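Local coordinates for protein PatF (Prochloron didemni, PDB 4BG2) that probably acts in patellamide (cyanobactin) biosynthesis as a member of the prenyltransferase family, and folds as a ten-stranded antiparallel barrel wrapped by helices, at residues A[268-273]-A[298-303]; A[16-21]-A[48-53]; A[152-157]-A[168-173]; A[85-90]-A[96-101]. All blocks are in the same frame, centred on the assembly; numbering follows the deposited sequence.

Interaction 1: A[268-273]-A[298-303]; sequences NFCQSQ and FYYDQW
In the helix layer outside the ten-stranded prenyltransferase-type barrel, Phe269 and Cys270 of helix 261-272 pack against Phe298 and Tyr300 of strand 295-303. Helix and strand segments run almost the same way, 12° apart, with axes 10.5 Å from each other. Phe269 turns its edge to the face of Tyr300 in an offset edge-to-face pair, centroids 5.7 Å apart; Phe269 CE2 lies 3.6 Å from Tyr300 CZ. Tyr300 CG stands between its backbone N and carbonyl carbon (chi1 65°), which swings the ring to the helix. Cys270 SG enters from the helix between two rings, 3.8 Å from Tyr300 CD1 and likewise 3.8 Å from Phe298 CE1, oblique to each. The hydroxyl of Tyr300 is bonded to His22 ND1 on helix 3-25. Farther along, a water gives a hydrogen bond to Gln273 OE1 (2.7 Å) and takes one from Gln302 NE2 (2.8 Å), which also reaches Gly274 O. With a valine at Tyr300, His22 would probably lose its hydroxyl mate and the Phe269 edge the face it leans on. Sulfur and rings thus make an apolar interface whose buried phenol is satisfied from a second helix.

Interaction 2: A[16-21]-A[48-53]; sequences LQFVRT and CSVESS
Phe18 and Val19, on one turn of helix 3-25, come over Val50 of strand 48-57, with CA atoms 7.2 Å apart for Phe18 and Val50 and 7.4 Å for Val19 and Ser52. Val50 points at the helix and parts its two methyls between two partners. Its CG2 meets the ring of Phe18 at the edge, near the ring plane, 4.0 Å from CD2. Its CG1 meets CG2 of Val19 at 4.0 Å, the two side chains crossing at about a right angle. CG anti to the carbonyl carbon (chi1 -60°) carries the Phe18 ring towards the strand, and the twist about CB-CG (chi2 -28°) presents its CD2 edge. All three residues are buried; no hydrogen bond crosses between 16-21 and 48-53, and the contact is van der Waals. On the helix, Gln17 O is shared by Thr21 N and by Thr21 OG1, the hydroxyl 2.8 Å away and above the carbonyl plane; Gln17 NE2 gives a hydrogen bond to Thr21 OG1 at 2.6 Å. Helix 3-25 covers the barrel where strand 48-57 lies between 60-70 and 295-303: Val50 also touches Val68 and Arg15, Phe18 rests on Gln302 and Cys275, and Ser52 touches His22.

Interaction 3: A[152-157]-A[168-173]; sequences TALVLD and VLLRDT
A small leucine contact joins two successive outer helices of the barrel: Leu154 of helix 147-157 reaches Leu169 and Leu170 of helix 163-172. The closest CA atoms, those of Leu154 and Leu169, are 8.1 Å apart, so the side chains span the gap and the backbones stay clear of each other. Leu154 does so as a fork. Its CD1 meets Leu169 CD1 at 3.8 Å, while its CD2 takes Leu170 CD2 at 4.0 Å, and in both pairs the side chains cross at about a right angle. With CG roughly anti to the backbone N (chi1 -154°), the isobutyl group of Leu154 is carried out from its own helix towards the other. Leu169 sets out toward the other helix and touches through CD1, whereas Leu170 leaves its helix to the flank and comes close through its terminal methyl. In this prenyltransferase-type barrel helices pack outside the antiparallel strands; these two lie in the chain between strands 133-140 and 173-181, and the second leads into the latter. There Thr173 OG1 donates to Leu169 O at 2.6 Å, in the carbonyl plane on a lone pair, tying the start of the strand back to the helix. Tyr161 of the connecting loop touches both Leu154 and Leu169, and Arg171 makes salt bridges to Asp145 and to Glu147 at the start of the first helix.

Interaction 4: A[85-90]-A[96-101]; sequences KLLDKI and VRINRD
The guanidinium of Arg100 lies with one face against Leu87 and its edge turned to Asp88. Leu87 CB stands 3.6 Å above the guanidinium plane, offset toward the rim, while Asp88 OD1 lies near that plane and takes a hydrogen bond from NH1 at 3.1 Å with an N-H...O angle of 151°. NH2 of Arg100 adds a weak bond to the same oxygen, Asp88 OD1, at 3.4 Å, completing the salt bridge. NH1 comes to Asp88 OD1 on its syn side but well tilted out of the carboxylate plane; carboxylate and guanidinium planes are 32° apart. The arginine chain stretches across to the helix, and the turn at chi3 (101°) sets how its flat head is rotated against Leu87 and Asp88. NH2 also makes a salt bridge with Asp91 of helix 79-91. Deeper in, Ile90 CG2 meets Val96 CG1 at 3.7 Å and Ile98 CG1 at 4.2 Å, and Leu87 CD2 meets Ile98 CG2 at 4.2 Å. Behind these residues lie Val134 and Leu180 of the barrel strands. Asn99 OD1 accepts from Asp101 N at 3.0 Å, an Asx turn leading into helix 101-110. A methionine in place of Arg100 is likely to leave Asp88 and Asp91 without their shared positive partner. The contact therefore joins an apolar base to a charged pair near the surface, fastening the returning loop to its helix.

In the fold
Interactions 1 and 2 are neighbours, their centres about 10 Å apart, because strands 295-303 and 48-57 lie side by side where the barrel closes. Probable hydrogen bonds link them: Gln302 O to Val50 N at 2.8 Å and Tyr300 N to Ser52 O at 2.9 Å. Interaction 3 lies across the chain's centre from both, about 31 Å from interaction 1 and about 29 Å from interaction 2, centre to centre. Interaction 4 is about 22 Å from interaction 2 between centres; its nearest atoms come within about 6 Å of interaction 3 without touching. All four involve the outer helices; in related prenyltransferases the substrate pocket is the barrel interior, and such a role here is only inferred.

Interaction 1: A[268-273]-A[298-303]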
loop_
_atom_site.group_PDB
_atom_site.type_symbol
_atom_site.label_atom_id
_atom_site.label_comp_id
_atom_site.label_asym_id
_atom_site.label_seq_id
_atom_site.Cartn_x
_atom_site.Cartn_y
_atom_site.Cartn_z
ATOM N N ASN A 268 1.027 9.240 -18.078
ATOM C CA ASN A 268 2.050 9.407 -19.121
ATOM C C ASN A 268 3.419 9.005 -18.635
ATOM O O ASN A 268 4.172 8.319 -19.334
ATOM C CB ASN A 268 2.103 10.866 -19.557
ATOM C CG ASN A 268 0.895 11.270 -20.370
ATOM O OD1 ASN A 268 0.197 10.438 -20.944
ATOM N ND2 ASN A 268 0.649 12.555 -20.419
ATOM N N PHE A 269 3.746 9.438 -17.421
ATOM C CA PHE A 269 5.018 9.057 -16.837
ATOM C C PHE A 269 5.128 7.535 -16.770
ATOM O O PHE A 269 6.147 6.966 -17.155
ATOM C CB PHE A 269 5.184 9.670 -15.457
ATOM C CG PHE A 269 6.319 9.076 -14.686
ATOM C CD1 PHE A 269 7.624 9.471 -14.936
ATOM C CD2 PHE A 269 6.085 8.088 -13.743
ATOM C CE1 PHE A 269 8.675 8.910 -14.239
ATOM C CE2 PHE A 269 7.135 7.523 -13.043
ATOM C CZ PHE A 269 8.429 7.939 -13.286
ATOM N N CYS A 270 4.066 6.877 -16.307
ATOM C CA CYS A 270 4.069 5.415 -16.184
ATOM C C CYS A 270 4.303 4.676 -17.498
ATOM O O CYS A 270 5.073 3.696 -17.509
ATOM C CB CYS A 270 2.777 4.912 -15.555
ATOM S SG CYS A 270 2.773 5.101 -13.774
ATOM N N GLN A 271 3.668 5.155 -18.584
ATOM C CA GLN A 271 3.749 4.503 -19.896
ATOM C C GLN A 271 5.124 4.625 -20.536
ATOM O O GLN A 271 5.479 3.811 -21.384
ATOM C CB GLN A 271 2.631 4.967 -20.893
ATOM C CG GLN A 271 2.713 6.406 -21.466
ATOM C CD GLN A 271 1.627 6.753 -22.505
ATOM O OE1 GLN A 271 1.013 7.834 -22.463
ATOM N NE2 GLN A 271 1.394 5.845 -23.442
ATOM N N SER A 272 5.901 5.623 -20.133
ATOM C CA SER A 272 7.265 5.771 -20.616
ATOM C C SER A 272 8.295 5.034 -19.750
ATOM O O SER A 272 9.448 4.907 -20.151
ATOM C CB SER A 272 7.634 7.247 -20.669
ATOM O OG SER A 272 7.465 7.845 -19.405
ATOM N N GLN A 273 7.905 4.568 -18.563
ATOM C CA GLN A 273 8.860 3.882 -17.668
ATOM C C GLN A 273 8.897 2.371 -17.876
ATOM O O GLN A 273 7.872 1.737 -18.030
ATOM C CB GLN A 273 8.528 4.153 -16.204
ATOM C CG GLN A 273 8.776 5.568 -15.727
ATOM C CD GLN A 273 10.188 6.017 -15.994
ATOM O OE1 GLN A 273 11.112 5.677 -15.257
ATOM N NE2 GLN A 273 10.372 6.773 -17.069
ATOM N N PHE A 298 -2.560 7.011 -7.166
ATOM C CA PHE A 298 -2.094 6.249 -8.314
ATOM C C PHE A 298 -0.783 5.522 -7.920
ATOM O O PHE A 298 0.216 6.152 -7.621
ATOM C CB PHE A 298 -1.867 7.247 -9.435
ATOM C CG PHE A 298 -1.749 6.639 -10.811
ATOM C CD1 PHE A 298 -0.907 5.572 -11.061
ATOM C CD2 PHE A 298 -2.442 7.202 -11.873
ATOM C CE1 PHE A 298 -0.787 5.033 -12.346
ATOM C CE2 PHE A 298 -2.315 6.688 -13.161
ATOM C CZ PHE A 298 -1.495 5.592 -13.397
ATOM N N TYR A 299 -0.804 4.200 -7.985
ATOM C CA TYR A 299 0.298 3.344 -7.551
ATOM C C TYR A 299 0.889 2.695 -8.787
ATOM O O TYR A 299 0.158 2.358 -9.701
ATOM C CB TYR A 299 -0.252 2.246 -6.628
ATOM C CG TYR A 299 -0.674 2.721 -5.273
ATOM C CD1 TYR A 299 -1.939 3.227 -5.031
ATOM C CD2 TYR A 299 0.237 2.687 -4.200
ATOM C CE1 TYR A 299 -2.309 3.669 -3.744
ATOM C CE2 TYR A 299 -0.124 3.120 -2.935
ATOM C CZ TYR A 299 -1.378 3.604 -2.710
ATOM O OH TYR A 299 -1.677 4.049 -1.435
ATOM N N TYR A 300 2.202 2.526 -8.818
ATOM C CA TYR A 300 2.845 1.676 -9.796
ATOM C C TYR A 300 3.961 0.892 -9.110
ATOM O O TYR A 300 4.598 1.402 -8.178
ATOM C CB TYR A 300 3.345 2.487 -11.003
ATOM C CG TYR A 300 4.434 3.476 -10.712
ATOM C CD1 TYR A 300 4.137 4.755 -10.283
ATOM C CD2 TYR A 300 5.760 3.143 -10.903
ATOM C CE1 TYR A 300 5.144 5.673 -10.035
ATOM C CE2 TYR A 300 6.767 4.057 -10.671
ATOM C CZ TYR A 300 6.453 5.312 -10.222
ATOM O OH TYR A 300 7.464 6.200 -9.960
ATOM N N ASP A 301 4.197 -0.329 -9.589
ATOM C CA ASP A 301 5.056 -1.311 -8.949
ATOM C C ASP A 301 6.185 -1.676 -9.889
ATOM O O ASP A 301 5.946 -1.997 -11.067
ATOM C CB ASP A 301 4.223 -2.547 -8.602
ATOM C CG ASP A 301 4.971 -3.569 -7.727
ATOM O OD1 ASP A 301 5.981 -3.233 -7.066
ATOM O OD2 ASP A 301 4.516 -4.740 -7.682
ATOM N N GLN A 302 7.416 -1.601 -9.381
ATOM C CA GLN A 302 8.605 -1.934 -10.138
ATOM C C GLN A 302 9.414 -3.003 -9.406
ATOM O O GLN A 302 9.551 -2.954 -8.166
ATOM C CB GLN A 302 9.437 -0.679 -10.369
ATOM C CG GLN A 302 8.757 0.324 -11.290
ATOM C CD GLN A 302 9.535 1.617 -11.421
ATOM O OE1 GLN A 302 9.631 2.372 -10.464
ATOM N NE2 GLN A 302 10.060 1.893 -12.610
ATOM N N TRP A 303 9.920 -3.980 -10.162
ATOM C CA TRP A 303 10.670 -5.102 -9.605
ATOM C C TRP A 303 12.159 -4.903 -9.882
ATOM O O TRP A 303 12.568 -4.649 -11.014
ATOM C CB TRP A 303 10.134 -6.460 -10.131
ATOM C CG TRP A 303 8.748 -6.835 -9.519
ATOM C CD1 TRP A 303 7.756 -5.954 -9.106
ATOM C CD2 TRP A 303 8.212 -8.163 -9.283
ATOM N NE1 TRP A 303 6.676 -6.651 -8.618
ATOM C CE2 TRP A 303 6.919 -7.999 -8.718
ATOM C CE3 TRP A 303 8.699 -9.467 -9.487
ATOM C CZ2 TRP A 303 6.115 -9.090 -8.356
ATOM C CZ3 TRP A 303 7.893 -10.547 -9.136
ATOM C CH2 TRP A 303 6.617 -10.350 -8.572
HETATM O O HOH W 1 11.188 4.391 -12.909
#

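Interaction 2: A[16-21]-A[48-53]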
loop_
_atom_site.group_PDB
_atom_site.type_symbol
_atom_site.label_atom_id
_atom_site.label_comp_id
_atom_site.label_asym_id
_atom_site.label_seq_id
_atom_site.Cartn_x
_atom_site.Cartn_y
_atom_site.Cartn_z
ATOM N N LEU A 16 17.012 1.659 -5.599
ATOM C CA LEU A 16 17.267 3.060 -5.294
ATOM C C LEU A 16 16.911 3.939 -6.482
ATOM O O LEU A 16 16.365 5.020 -6.327
ATOM C CB LEU A 16 18.746 3.243 -4.933
ATOM C CG LEU A 16 19.148 4.593 -4.354
ATOM C CD1 LEU A 16 18.199 5.025 -3.248
ATOM C CD2 LEU A 16 20.585 4.516 -3.844
ATOM N N GLN A 17 17.222 3.466 -7.674
ATOM C CA GLN A 17 16.933 4.222 -8.880
ATOM C C GLN A 17 15.425 4.414 -9.081
ATOM O O GLN A 17 14.989 5.511 -9.373
ATOM C CB GLN A 17 17.595 3.574 -10.092
ATOM C CG GLN A 17 17.394 4.417 -11.333
ATOM C CD GLN A 17 17.956 5.828 -11.202
ATOM O OE1 GLN A 17 19.028 6.038 -10.630
ATOM N NE2 GLN A 17 17.228 6.802 -11.712
ATOM N N PHE A 18 14.631 3.370 -8.847
ATOM C CA PHE A 18 13.164 3.533 -8.833
ATOM C C PHE A 18 12.728 4.666 -7.913
ATOM O O PHE A 18 11.927 5.519 -8.293
ATOM C CB PHE A 18 12.441 2.253 -8.391
ATOM C CG PHE A 18 12.708 1.071 -9.276
ATOM C CD1 PHE A 18 13.010 1.238 -10.609
ATOM C CD2 PHE A 18 12.660 -0.213 -8.761
ATOM C CE1 PHE A 18 13.264 0.147 -11.419
ATOM C CE2 PHE A 18 12.892 -1.307 -9.565
ATOM C CZ PHE A 18 13.197 -1.126 -10.901
ATOM N N VAL A 19 13.242 4.638 -6.683
ATOM C CA VAL A 19 12.852 5.620 -5.687
ATOM C C VAL A 19 13.311 7.021 -6.141
ATOM O O VAL A 19 12.546 7.983 -6.067
ATOM C CB VAL A 19 13.421 5.246 -4.306
ATOM C CG1 VAL A 19 13.311 6.404 -3.353
ATOM C CG2 VAL A 19 12.726 4.011 -3.751
ATOM N N ARG A 20 14.533 7.130 -6.630
ATOM C CA ARG A 20 15.068 8.431 -7.098
ATOM C C ARG A 20 14.335 8.962 -8.347
ATOM O O ARG A 20 13.952 10.118 -8.401
ATOM C CB ARG A 20 16.556 8.333 -7.383
ATOM C CG ARG A 20 17.412 8.118 -6.135
ATOM C CD ARG A 20 17.607 9.401 -5.334
ATOM N NE ARG A 20 18.213 9.152 -4.019
ATOM C CZ ARG A 20 19.500 8.861 -3.825
ATOM N NH1 ARG A 20 20.339 8.754 -4.853
ATOM N NH2 ARG A 20 19.954 8.658 -2.594
ATOM N N THR A 21 14.110 8.096 -9.322
ATOM C CA THR A 21 13.378 8.484 -10.530
ATOM C C THR A 21 11.988 9.018 -10.214
ATOM O O THR A 21 11.538 9.986 -10.809
ATOM C CB THR A 21 13.289 7.310 -11.492
ATOM O OG1 THR A 21 14.620 6.881 -11.786
ATOM C CG2 THR A 21 12.569 7.709 -12.796
ATOM N N CYS A 48 13.378 -7.238 -4.316
ATOM C CA CYS A 48 12.284 -6.423 -3.821
ATOM C C CYS A 48 11.435 -5.831 -4.932
ATOM O O CYS A 48 11.894 -5.633 -6.052
ATOM C CB CYS A 48 12.841 -5.274 -2.992
ATOM S SG CYS A 48 13.476 -5.780 -1.371
ATOM N N SER A 49 10.187 -5.542 -4.593
ATOM C CA SER A 49 9.349 -4.686 -5.404
ATOM C C SER A 49 9.221 -3.329 -4.722
ATOM O O SER A 49 9.159 -3.239 -3.490
ATOM C CB SER A 49 7.981 -5.332 -5.655
ATOM O OG SER A 49 7.045 -4.887 -4.706
ATOM N N VAL A 50 9.254 -2.267 -5.511
ATOM C CA VAL A 50 9.066 -0.929 -4.999
ATOM C C VAL A 50 7.778 -0.401 -5.568
ATOM O O VAL A 50 7.627 -0.327 -6.802
ATOM C CB VAL A 50 10.211 0.020 -5.398
ATOM C CG1 VAL A 50 9.941 1.425 -4.870
ATOM C CG2 VAL A 50 11.553 -0.507 -4.917
ATOM N N GLU A 51 6.827 -0.093 -4.694
ATOM C CA GLU A 51 5.529 0.431 -5.123
ATOM C C GLU A 51 5.478 1.890 -4.771
ATOM O O GLU A 51 5.309 2.239 -3.599
ATOM C CB GLU A 51 4.354 -0.295 -4.449
ATOM C CG GLU A 51 3.000 0.031 -5.097
ATOM C CD GLU A 51 1.844 -0.867 -4.623
ATOM O OE1 GLU A 51 1.882 -1.320 -3.471
ATOM O OE2 GLU A 51 0.866 -1.095 -5.391
ATOM N N SER A 52 5.677 2.739 -5.766
ATOM C CA SER A 52 5.624 4.179 -5.584
ATOM C C SER A 52 4.193 4.669 -5.875
ATOM O O SER A 52 3.461 4.051 -6.634
ATOM C CB SER A 52 6.610 4.879 -6.530
ATOM O OG SER A 52 7.928 4.348 -6.443
ATOM N N SER A 53 3.817 5.811 -5.334
ATOM C CA SER A 53 2.518 6.377 -5.657
ATOM C C SER A 53 2.484 7.897 -5.529
ATOM O O SER A 53 3.405 8.531 -4.974
ATOM C CB SER A 53 1.453 5.734 -4.781
ATOM O OG SER A 53 1.676 6.027 -3.412
#

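Interaction 3: A[152-157]-A[168-173]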
loop_
_atom_site.group_PDB
_atom_site.type_symbol
_atom_site.label_atom_id
_atom_site.label_comp_id
_atom_site.label_asym_id
_atom_site.label_seq_id
_atom_site.Cartn_x
_atom_site.Cartn_y
_atom_site.Cartn_z
ATOM N N THR A 152 -7.745 -10.097 15.077
ATOM C CA THR A 152 -6.799 -9.245 15.788
ATOM C C THR A 152 -6.793 -7.838 15.193
ATOM O O THR A 152 -6.923 -6.855 15.924
ATOM C CB THR A 152 -5.395 -9.822 15.708
ATOM O OG1 THR A 152 -5.390 -11.167 16.214
ATOM C CG2 THR A 152 -4.414 -8.951 16.496
ATOM N N ALA A 153 -6.680 -7.737 13.861
ATOM C CA ALA A 153 -6.702 -6.421 13.177
ATOM C C ALA A 153 -8.002 -5.667 13.440
ATOM O O ALA A 153 -7.994 -4.462 13.722
ATOM C CB ALA A 153 -6.486 -6.587 11.670
ATOM N N LEU A 154 -9.119 -6.386 13.350
ATOM C CA LEU A 154 -10.442 -5.805 13.573
ATOM C C LEU A 154 -10.582 -5.254 14.996
ATOM O O LEU A 154 -11.141 -4.186 15.201
ATOM C CB LEU A 154 -11.523 -6.867 13.321
ATOM C CG LEU A 154 -12.918 -6.449 12.906
ATOM C CD1 LEU A 154 -12.934 -5.639 11.625
ATOM C CD2 LEU A 154 -13.771 -7.704 12.740
ATOM N N VAL A 155 -10.084 -5.998 15.971
ATOM C CA VAL A 155 -10.044 -5.529 17.360
ATOM C C VAL A 155 -9.189 -4.276 17.513
ATOM O O VAL A 155 -9.595 -3.325 18.159
ATOM C CB VAL A 155 -9.479 -6.622 18.294
ATOM C CG1 VAL A 155 -9.063 -6.039 19.641
ATOM C CG2 VAL A 155 -10.503 -7.729 18.469
ATOM N N LEU A 156 -8.003 -4.276 16.914
ATOM C CA LEU A 156 -7.122 -3.104 16.989
ATOM C C LEU A 156 -7.728 -1.919 16.255
ATOM O O LEU A 156 -7.532 -0.781 16.661
ATOM C CB LEU A 156 -5.735 -3.428 16.418
ATOM C CG LEU A 156 -4.984 -4.565 17.112
ATOM C CD1 LEU A 156 -3.683 -4.881 16.395
ATOM C CD2 LEU A 156 -4.755 -4.224 18.586
ATOM N N ASP A 157 -8.465 -2.179 15.174
ATOM C CA ASP A 157 -9.151 -1.108 14.454
ATOM C C ASP A 157 -10.288 -0.577 15.309
ATOM O O ASP A 157 -10.495 0.630 15.388
ATOM C CB ASP A 157 -9.699 -1.623 13.127
ATOM C CG ASP A 157 -10.616 -0.636 12.445
ATOM O OD1 ASP A 157 -10.137 0.450 12.024
ATOM O OD2 ASP A 157 -11.820 -0.955 12.290
ATOM N N VAL A 168 -17.196 -10.216 5.436
ATOM C CA VAL A 168 -16.257 -9.884 4.367
ATOM C C VAL A 168 -14.866 -9.637 4.950
ATOM O O VAL A 168 -13.866 -10.142 4.433
ATOM C CB VAL A 168 -16.705 -8.652 3.552
ATOM C CG1 VAL A 168 -15.632 -8.252 2.569
ATOM C CG2 VAL A 168 -18.032 -8.924 2.814
ATOM N N LEU A 169 -14.799 -8.848 6.012
ATOM C CA LEU A 169 -13.505 -8.522 6.638
ATOM C C LEU A 169 -12.871 -9.756 7.290
ATOM O O LEU A 169 -11.673 -9.975 7.176
ATOM C CB LEU A 169 -13.673 -7.401 7.674
ATOM C CG LEU A 169 -14.219 -6.102 7.113
ATOM C CD1 LEU A 169 -14.388 -5.049 8.185
ATOM C CD2 LEU A 169 -13.338 -5.577 5.987
ATOM N N LEU A 170 -13.674 -10.559 7.981
ATOM C CA LEU A 170 -13.134 -11.731 8.682
ATOM C C LEU A 170 -12.643 -12.809 7.704
ATOM O O LEU A 170 -11.673 -13.507 7.996
ATOM C CB LEU A 170 -14.177 -12.331 9.631
ATOM C CG LEU A 170 -14.444 -11.636 10.972
ATOM C CD1 LEU A 170 -15.548 -12.362 11.732
ATOM C CD2 LEU A 170 -13.175 -11.571 11.810
ATOM N N ARG A 171 -13.302 -12.936 6.547
ATOM C CA ARG A 171 -13.024 -14.025 5.609
ATOM C C ARG A 171 -12.100 -13.653 4.439
ATOM O O ARG A 171 -11.284 -14.472 4.044
ATOM C CB ARG A 171 -14.326 -14.586 5.033
ATOM C CG ARG A 171 -15.289 -15.218 6.040
ATOM C CD ARG A 171 -14.689 -16.373 6.830
ATOM N NE ARG A 171 -13.973 -17.333 5.979
ATOM C CZ ARG A 171 -13.239 -18.354 6.435
ATOM N NH1 ARG A 171 -13.117 -18.578 7.739
ATOM N NH2 ARG A 171 -12.622 -19.159 5.582
ATOM N N ASP A 172 -12.207 -12.441 3.888
ATOM C CA ASP A 172 -11.468 -12.084 2.658
ATOM C C ASP A 172 -10.295 -11.101 2.830
ATOM O O ASP A 172 -9.649 -10.730 1.842
ATOM C CB ASP A 172 -12.446 -11.550 1.611
ATOM C CG ASP A 172 -13.386 -12.644 1.066
ATOM O OD1 ASP A 172 -13.170 -13.858 1.344
ATOM O OD2 ASP A 172 -14.341 -12.283 0.349
ATOM N N THR A 173 -10.009 -10.691 4.070
ATOM C CA THR A 173 -8.883 -9.779 4.337
ATOM C C THR A 173 -7.608 -10.467 3.907
ATOM O O THR A 173 -7.262 -11.536 4.394
ATOM C CB THR A 173 -8.834 -9.331 5.817
ATOM O OG1 THR A 173 -9.919 -8.448 6.058
ATOM C CG2 THR A 173 -7.546 -8.586 6.160
#

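Interaction 4: A[85-90]-A[96-101]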
loop_
_atom_site.group_PDB
_atom_site.type_symbol
_atom_site.label_atom_id
_atom_site.label_comp_id
_atom_site.label_asym_id
_atom_site.label_seq_id
_atom_site.Cartn_x
_atom_site.Cartn_y
_atom_site.Cartn_z
ATOM N N LYS A 85 13.481 -1.478 12.956
ATOM C CA LYS A 85 14.639 -0.592 12.743
ATOM C C LYS A 85 14.229 0.771 12.226
ATOM O O LYS A 85 14.754 1.781 12.658
ATOM C CB LYS A 85 15.599 -1.166 11.713
ATOM C CG LYS A 85 16.595 -2.194 12.229
ATOM C CD LYS A 85 17.237 -2.886 11.023
ATOM C CE LYS A 85 18.602 -3.451 11.325
ATOM N NZ LYS A 85 18.557 -4.351 12.510
ATOM N N LEU A 86 13.306 0.784 11.266
ATOM C CA LEU A 86 12.848 2.029 10.654
ATOM C C LEU A 86 12.127 2.889 11.670
ATOM O O LEU A 86 12.402 4.091 11.786
ATOM C CB LEU A 86 11.922 1.746 9.463
ATOM C CG LEU A 86 11.359 2.960 8.737
ATOM C CD1 LEU A 86 12.501 3.784 8.166
ATOM C CD2 LEU A 86 10.368 2.545 7.644
ATOM N N LEU A 87 11.213 2.273 12.408
ATOM C CA LEU A 87 10.471 2.960 13.452
ATOM C C LEU A 87 11.406 3.538 14.520
ATOM O O LEU A 87 11.177 4.642 14.985
ATOM C CB LEU A 87 9.439 2.041 14.090
ATOM C CG LEU A 87 8.249 1.596 13.221
ATOM C CD1 LEU A 87 7.460 0.530 13.936
ATOM C CD2 LEU A 87 7.337 2.755 12.869
ATOM N N ASP A 88 12.433 2.792 14.911
ATOM C CA ASP A 88 13.431 3.283 15.884
ATOM C C ASP A 88 14.156 4.508 15.353
ATOM O O ASP A 88 14.282 5.500 16.049
ATOM C CB ASP A 88 14.454 2.199 16.245
ATOM C CG ASP A 88 13.883 1.123 17.162
ATOM O OD1 ASP A 88 12.778 1.305 17.722
ATOM O OD2 ASP A 88 14.538 0.061 17.310
ATOM N N LYS A 89 14.598 4.464 14.106
ATOM C CA LYS A 89 15.241 5.641 13.522
ATOM C C LYS A 89 14.296 6.864 13.454
ATOM O O LYS A 89 14.680 7.982 13.784
ATOM C CB LYS A 89 15.842 5.300 12.155
ATOM C CG LYS A 89 16.882 4.191 12.266
ATOM C CD LYS A 89 18.081 4.316 11.340
ATOM C CE LYS A 89 19.330 3.805 12.046
ATOM N NZ LYS A 89 20.523 4.152 11.234
ATOM N N ILE A 90 13.042 6.647 13.120
ATOM C CA ILE A 90 12.107 7.760 12.973
ATOM C C ILE A 90 11.705 8.359 14.322
ATOM O O ILE A 90 11.598 9.573 14.464
ATOM C CB ILE A 90 10.895 7.323 12.130
ATOM C CG1 ILE A 90 11.364 7.137 10.682
ATOM C CG2 ILE A 90 9.762 8.339 12.203
ATOM C CD1 ILE A 90 10.424 6.345 9.818
ATOM N N VAL A 96 8.871 14.338 16.255
ATOM C CA VAL A 96 8.167 13.205 15.688
ATOM C C VAL A 96 7.679 12.324 16.831
ATOM O O VAL A 96 8.403 12.037 17.765
ATOM C CB VAL A 96 9.044 12.378 14.712
ATOM C CG1 VAL A 96 8.388 11.045 14.402
ATOM C CG2 VAL A 96 9.288 13.154 13.427
ATOM N N ARG A 97 6.429 11.911 16.732
ATOM C CA ARG A 97 5.826 11.076 17.728
ATOM C C ARG A 97 5.097 9.963 16.979
ATOM O O ARG A 97 4.360 10.225 16.009
ATOM C CB ARG A 97 4.878 11.907 18.569
ATOM C CG ARG A 97 4.220 11.133 19.679
ATOM C CD ARG A 97 3.679 12.087 20.720
ATOM N NE ARG A 97 2.848 11.412 21.701
ATOM C CZ ARG A 97 2.506 11.955 22.862
ATOM N NH1 ARG A 97 2.931 13.172 23.188
ATOM N NH2 ARG A 97 1.738 11.274 23.700
ATOM N N ILE A 98 5.361 8.727 17.392
ATOM C CA ILE A 98 4.831 7.571 16.719
ATOM C C ILE A 98 4.082 6.701 17.724
ATOM O O ILE A 98 4.665 6.240 18.690
ATOM C CB ILE A 98 5.979 6.737 16.093
ATOM C CG1 ILE A 98 6.675 7.499 14.974
ATOM C CG2 ILE A 98 5.464 5.422 15.549
ATOM C CD1 ILE A 98 5.812 7.751 13.764
ATOM N N ASN A 99 2.808 6.444 17.460
ATOM C CA ASN A 99 2.058 5.475 18.238
ATOM C C ASN A 99 2.116 4.139 17.548
ATOM O O ASN A 99 1.378 3.890 16.568
ATOM C CB ASN A 99 0.608 5.908 18.442
ATOM C CG ASN A 99 -0.145 4.994 19.395
ATOM O OD1 ASN A 99 0.289 3.888 19.705
ATOM N ND2 ASN A 99 -1.276 5.460 19.861
ATOM N N ARG A 100 2.981 3.267 18.061
ATOM C CA ARG A 100 3.170 1.959 17.459
ATOM C C ARG A 100 2.415 0.830 18.174
ATOM O O ARG A 100 2.629 -0.319 17.871
ATOM C CB ARG A 100 4.670 1.629 17.329
ATOM C CG ARG A 100 5.528 1.676 18.589
ATOM C CD ARG A 100 6.906 1.106 18.295
ATOM N NE ARG A 100 7.880 2.165 18.110
ATOM C CZ ARG A 100 9.172 2.001 17.822
ATOM N NH1 ARG A 100 9.712 0.800 17.646
ATOM N NH2 ARG A 100 9.931 3.082 17.694
ATOM N N ASP A 101 1.497 1.167 19.070
ATOM C CA ASP A 101 0.786 0.167 19.854
ATOM C C ASP A 101 0.099 -0.896 18.979
ATOM O O ASP A 101 0.327 -2.076 19.197
ATOM C CB ASP A 101 -0.205 0.828 20.828
ATOM C CG ASP A 101 0.504 1.577 21.969
ATOM O OD1 ASP A 101 1.768 1.559 22.020
ATOM O OD2 ASP A 101 -0.186 2.183 22.821
#